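Local coordinates for protein malic enzyme (Entamoeba histolytica, PDB 3NV9) that probably catalyses the oxidative decarboxylation of malate, as a dimeric malic enzyme with a Rossmann-fold nucleotide-binding domain, at residues 191-196 with 357-362; 323-326 with 332-335. All coordinates share one frame; numbering follows the deposited sequence.

Contact 1: 191-196 with 357-362; sequences WHDDQQ and VNNSVG
The carboxamide of Asn359 is laid over one face of the Asp193 carboxylate, offset and with the planes 33° apart, a placement that gives no direct hydrogen bond. Asp193 OD2 sits 3.3 Å from Asn359 OD1, an acceptor facing an acceptor, and Asn359 ND2, above the carboxylate plane, approaches that same OD2 at too poor an angle to bond. On the other branch, Asp193 OD1 rests 3.4 Å from Asn359 CB and is buried with no polar partner. Lys120 offers OD2 a long, weak ion pair. The Asn359 amide gets there with CG lodged between its backbone N and carbonyl carbon (chi1 55°), and ND2 bonds to Thr198 OG1. A water joins the segments one residue further on, accepting from Asn359 ND2 at 3.1 Å and lying within hydrogen-bonding distance, 2.8 Å, of Asp194 OD1, while Asp194 OD2 is held by Asp169 N. Behind Asn359, Asn358 OD1 takes Ser360 N on a lone pair in an Asx turn (3.2 Å, 168°) and also bonds Tyr65 OH of the second subunit. Glycerol bound beside Asn359, with Lys120, Asp193 and Asp194 nearby, is consistent with the substrate cleft between the two domains of a malic enzyme.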
loop_
_atom_site.group_PDB
_atom_site.type_symbol
_atom_site.label_atom_id
_atom_site.label_comp_id
_atom_site.label_asym_id
_atom_site.label_seq_id
_atom_site.Cartn_x
_atom_site.Cartn_y
_atom_site.Cartn_z
ATOM N N TRP A 191 7.804 10.805 -11.049
ATOM C CA TRP A 191 7.230 11.626 -12.098
ATOM C C TRP A 191 5.914 12.154 -11.553
ATOM O O TRP A 191 5.475 11.727 -10.501
ATOM C CB TRP A 191 7.088 10.818 -13.403
ATOM C CG TRP A 191 5.828 10.047 -13.548
ATOM C CD1 TRP A 191 5.221 9.288 -12.591
ATOM C CD2 TRP A 191 5.011 9.927 -14.741
ATOM N NE1 TRP A 191 4.071 8.709 -13.112
ATOM C CE2 TRP A 191 3.915 9.108 -14.418
ATOM C CE3 TRP A 191 5.095 10.451 -16.045
ATOM C CZ2 TRP A 191 2.916 8.788 -15.356
ATOM C CZ3 TRP A 191 4.106 10.123 -16.983
ATOM C CH2 TRP A 191 3.040 9.309 -16.629
ATOM N N HIS A 192 5.300 13.081 -12.261
ATOM C CA HIS A 192 4.077 13.706 -11.820
ATOM C C HIS A 192 3.050 13.467 -12.971
ATOM O O HIS A 192 3.193 13.974 -14.076
ATOM C CB HIS A 192 4.375 15.183 -11.429
ATOM C CG HIS A 192 3.164 16.017 -11.094
ATOM N ND1 HIS A 192 1.958 15.488 -10.694
ATOM C CD2 HIS A 192 3.002 17.356 -11.048
ATOM C CE1 HIS A 192 1.086 16.462 -10.472
ATOM N NE2 HIS A 192 1.700 17.608 -10.677
ATOM N N ASP A 193 2.069 12.594 -12.711
ATOM C CA ASP A 193 1.141 12.113 -13.723
ATOM C C ASP A 193 0.482 13.304 -14.412
ATOM O O ASP A 193 0.400 13.333 -15.628
ATOM C CB ASP A 193 0.088 11.224 -13.041
ATOM C CG ASP A 193 -0.770 10.399 -14.017
ATOM O OD1 ASP A 193 -0.434 10.315 -15.222
ATOM O OD2 ASP A 193 -1.818 9.867 -13.556
ATOM N N ASP A 194 0.031 14.297 -13.642
ATOM C CA ASP A 194 -0.557 15.515 -14.256
ATOM C C ASP A 194 0.381 16.300 -15.182
ATOM O O ASP A 194 -0.095 17.094 -15.979
ATOM C CB ASP A 194 -1.046 16.461 -13.183
ATOM C CG ASP A 194 -2.021 15.821 -12.310
ATOM O OD1 ASP A 194 -3.218 15.795 -12.680
ATOM O OD2 ASP A 194 -1.585 15.326 -11.255
ATOM N N GLN A 195 1.688 16.087 -15.060
ATOM C CA GLN A 195 2.641 16.741 -15.954
ATOM C C GLN A 195 2.840 15.863 -17.197
ATOM O O GLN A 195 2.057 15.983 -18.109
ATOM C CB GLN A 195 3.948 17.099 -15.243
ATOM C CG GLN A 195 3.864 18.398 -14.392
ATOM C CD GLN A 195 5.113 18.609 -13.571
ATOM O OE1 GLN A 195 6.203 18.803 -14.094
ATOM N NE2 GLN A 195 4.978 18.481 -12.277
ATOM N N GLN A 196 3.820 14.961 -17.226
ATOM C CA GLN A 196 4.061 14.195 -18.470
ATOM C C GLN A 196 2.898 13.187 -18.860
ATOM O O GLN A 196 2.608 12.955 -20.027
ATOM C CB GLN A 196 5.389 13.439 -18.369
ATOM C CG GLN A 196 6.633 14.281 -18.129
ATOM C CD GLN A 196 7.781 13.421 -17.617
ATOM O OE1 GLN A 196 7.614 12.693 -16.629
ATOM N NE2 GLN A 196 8.949 13.475 -18.306
ATOM N N VAL A 357 -9.594 12.056 -23.476
ATOM C CA VAL A 357 -8.213 12.413 -23.460
ATOM C C VAL A 357 -7.895 12.602 -21.993
ATOM O O VAL A 357 -8.177 13.691 -21.413
ATOM C CB VAL A 357 -8.033 13.677 -24.273
ATOM C CG1 VAL A 357 -6.651 14.326 -24.029
ATOM C CG2 VAL A 357 -8.237 13.349 -25.746
ATOM N N ASN A 358 -7.362 11.534 -21.381
ATOM C CA ASN A 358 -7.148 11.443 -19.930
ATOM C C ASN A 358 -5.889 10.576 -19.717
ATOM O O ASN A 358 -5.711 9.561 -20.454
ATOM C CB ASN A 358 -8.366 10.767 -19.253
ATOM C CG ASN A 358 -8.344 10.867 -17.723
ATOM O OD1 ASN A 358 -7.518 10.212 -17.012
ATOM N ND2 ASN A 358 -9.261 11.710 -17.186
ATOM N N ASN A 359 -5.045 10.938 -18.746
ATOM C CA ASN A 359 -3.846 10.159 -18.477
ATOM C C ASN A 359 -4.011 8.621 -18.208
ATOM O O ASN A 359 -3.044 7.895 -18.327
ATOM C CB ASN A 359 -2.960 10.816 -17.411
ATOM C CG ASN A 359 -3.691 11.104 -16.080
ATOM O OD1 ASN A 359 -4.415 10.271 -15.577
ATOM N ND2 ASN A 359 -3.433 12.301 -15.484
ATOM N N SER A 360 -5.216 8.174 -17.819
ATOM C CA SER A 360 -5.495 6.786 -17.547
ATOM C C SER A 360 -5.193 5.921 -18.762
ATOM O O SER A 360 -5.019 4.723 -18.672
ATOM C CB SER A 360 -6.980 6.608 -17.177
ATOM O OG SER A 360 -7.844 7.026 -18.239
ATOM N N VAL A 361 -5.106 6.562 -19.900
ATOM C CA VAL A 361 -4.797 5.903 -21.139
ATOM C C VAL A 361 -3.280 6.016 -21.550
ATOM O O VAL A 361 -2.864 5.573 -22.638
ATOM C CB VAL A 361 -5.934 6.332 -22.141
ATOM C CG1 VAL A 361 -5.517 7.213 -23.200
ATOM C CG2 VAL A 361 -6.779 5.141 -22.545
ATOM N N GLY A 362 -2.454 6.564 -20.651
ATOM C CA GLY A 362 -1.002 6.690 -20.858
ATOM C C GLY A 362 -0.212 6.243 -19.635
ATOM O O GLY A 362 0.757 5.503 -19.755
HETATM O O HOH W 1 -3.989 13.104 -12.583
#

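Contact 2: 323-326 with 332-335; sequences VFCC and EIYP
Glu332 folds its carboxylate back over the peptide that joins Cys325 to Cys326, at the C-terminal end of a parallel Rossmann strand. Strand 322-325, the loop holding Glu332, helix 335-340 and strand 345-348 form a beta-alpha-beta unit, and the contact packs the start of its connection against the strand just left. Here the fit is close. Glu332 OE1 stands above the peptide face, 3.1 Å from Cys325 C, and also meets Cys325 CB at 3.4 Å. It lies 3.2 Å from Cys326 N, but being over the plane it receives no hydrogen bond from that N-H. A bend at chi2 (90°) turns the acid back toward the strand, where three donors from beyond the two segments hold it: Ala327 N bonds OE1, while Ser300 OG and Ser302 N bond OE2. With both oxygens so engaged, the buried carboxylate is probably stabilised as an anion.

Farther along the loop the packing thins out. Tyr334 and Pro335 are partly exposed and turn to other neighbours. Tyr334, the N-cap residue of helix 335-340, packs on Arg350, a residue of the sodium site, and its backbone N bonds Glu337 OE1; Pro335 lies against Thr348 and Phe353. Between the snug end and this open one there is a single apolar touch across the segments. Cys325 carries its sulfur beside its own backbone N, anti to the carbonyl carbon (chi1 -73°), and SG meets the branch methyl CG2 of Ile333 at 3.9 Å.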
loop_
_atom_site.group_PDB
_atom_site.type_symbol
_atom_site.label_atom_id
_atom_site.label_comp_id
_atom_site.label_asym_id
_atom_site.label_seq_id
_atom_site.Cartn_x
_atom_site.Cartn_y
_atom_site.Cartn_z
ATOM N N VAL A 323 -10.845 21.006 -30.523
ATOM C CA VAL A 323 -10.994 21.607 -29.197
ATOM C C VAL A 323 -10.847 20.566 -28.088
ATOM O O VAL A 323 -11.650 19.662 -28.025
ATOM C CB VAL A 323 -12.379 22.245 -29.063
ATOM C CG1 VAL A 323 -12.584 22.837 -27.690
ATOM C CG2 VAL A 323 -12.636 23.313 -30.238
ATOM N N PHE A 324 -9.827 20.688 -27.220
ATOM C CA PHE A 324 -9.747 19.824 -26.033
ATOM C C PHE A 324 -10.154 20.587 -24.776
ATOM O O PHE A 324 -9.529 21.556 -24.409
ATOM C CB PHE A 324 -8.354 19.203 -25.881
ATOM C CG PHE A 324 -7.947 18.283 -27.025
ATOM C CD1 PHE A 324 -8.865 17.884 -28.021
ATOM C CD2 PHE A 324 -6.645 17.760 -27.071
ATOM C CE1 PHE A 324 -8.451 17.010 -29.043
ATOM C CE2 PHE A 324 -6.229 16.891 -28.089
ATOM C CZ PHE A 324 -7.125 16.533 -29.091
ATOM N N CYS A 325 -11.219 20.131 -24.126
ATOM C CA CYS A 325 -11.716 20.734 -22.881
ATOM C C CYS A 325 -11.676 19.667 -21.788
ATOM O O CYS A 325 -12.653 18.943 -21.586
ATOM C CB CYS A 325 -13.157 21.161 -23.078
ATOM S SG CYS A 325 -13.329 22.584 -24.105
ATOM N N CYS A 326 -10.571 19.572 -21.066
ATOM C CA CYS A 326 -10.372 18.368 -20.254
ATOM C C CYS A 326 -10.605 18.547 -18.725
ATOM O O CYS A 326 -10.329 17.666 -17.933
ATOM C CB CYS A 326 -9.016 17.723 -20.631
ATOM S SG CYS A 326 -9.072 17.137 -22.419
ATOM N N GLU A 332 -14.814 22.450 -19.573
ATOM C CA GLU A 332 -14.994 23.881 -19.737
ATOM C C GLU A 332 -16.228 24.229 -20.577
ATOM O O GLU A 332 -16.829 25.276 -20.388
ATOM C CB GLU A 332 -13.720 24.457 -20.351
ATOM C CG GLU A 332 -12.545 24.389 -19.402
ATOM C CD GLU A 332 -11.728 23.089 -19.508
ATOM O OE1 GLU A 332 -12.275 21.991 -19.849
ATOM O OE2 GLU A 332 -10.518 23.176 -19.188
ATOM N N ILE A 333 -16.568 23.364 -21.513
ATOM C CA ILE A 333 -17.741 23.511 -22.313
ATOM C C ILE A 333 -18.123 22.084 -22.685
ATOM O O ILE A 333 -17.252 21.245 -22.838
ATOM C CB ILE A 333 -17.518 24.417 -23.593
ATOM C CG1 ILE A 333 -18.831 25.073 -24.002
ATOM C CG2 ILE A 333 -16.992 23.592 -24.790
ATOM C CD1 ILE A 333 -18.792 25.835 -25.359
ATOM N N TYR A 334 -19.410 21.776 -22.806
ATOM C CA TYR A 334 -19.773 20.401 -23.150
ATOM C C TYR A 334 -19.623 20.173 -24.658
ATOM O O TYR A 334 -19.757 21.104 -25.441
ATOM C CB TYR A 334 -21.210 20.035 -22.712
ATOM C CG TYR A 334 -21.415 19.764 -21.224
ATOM C CD1 TYR A 334 -22.154 20.665 -20.428
ATOM C CD2 TYR A 334 -20.917 18.581 -20.617
ATOM C CE1 TYR A 334 -22.393 20.425 -19.085
ATOM C CE2 TYR A 334 -21.141 18.305 -19.247
ATOM C CZ TYR A 334 -21.888 19.244 -18.500
ATOM O OH TYR A 334 -22.159 19.007 -17.191
ATOM N N PRO A 335 -19.337 18.929 -25.058
ATOM C CA PRO A 335 -19.174 18.574 -26.480
ATOM C C PRO A 335 -20.289 19.103 -27.391
ATOM O O PRO A 335 -19.976 19.665 -28.442
ATOM C CB PRO A 335 -19.178 17.025 -26.461
ATOM C CG PRO A 335 -18.563 16.678 -25.088
ATOM C CD PRO A 335 -18.884 17.852 -24.146
#

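In the fold
Contact 1 lies about 3 Å from the centre of the chain and contact 2 about 17 Å from it, their own centres being 18 Å apart. Along the sequence, 191-196 comes first, then both halves of contact 2, and finally 357-362, so the long excursion that contact 1 closes includes the whole of contact 2. Strand 345-348 and the loop after it connect the two: the strand pairs with 322-325, and the loop leads to 357-362, where Val357 O packs 3.7 Å from Cys326 SG. Contact 2 thus stays within the nucleotide-binding domain, joining sheet strand to following loop, whereas contact 1 carries that domain across to strand 190-192 of the four-stranded sheet, near the subunit interface.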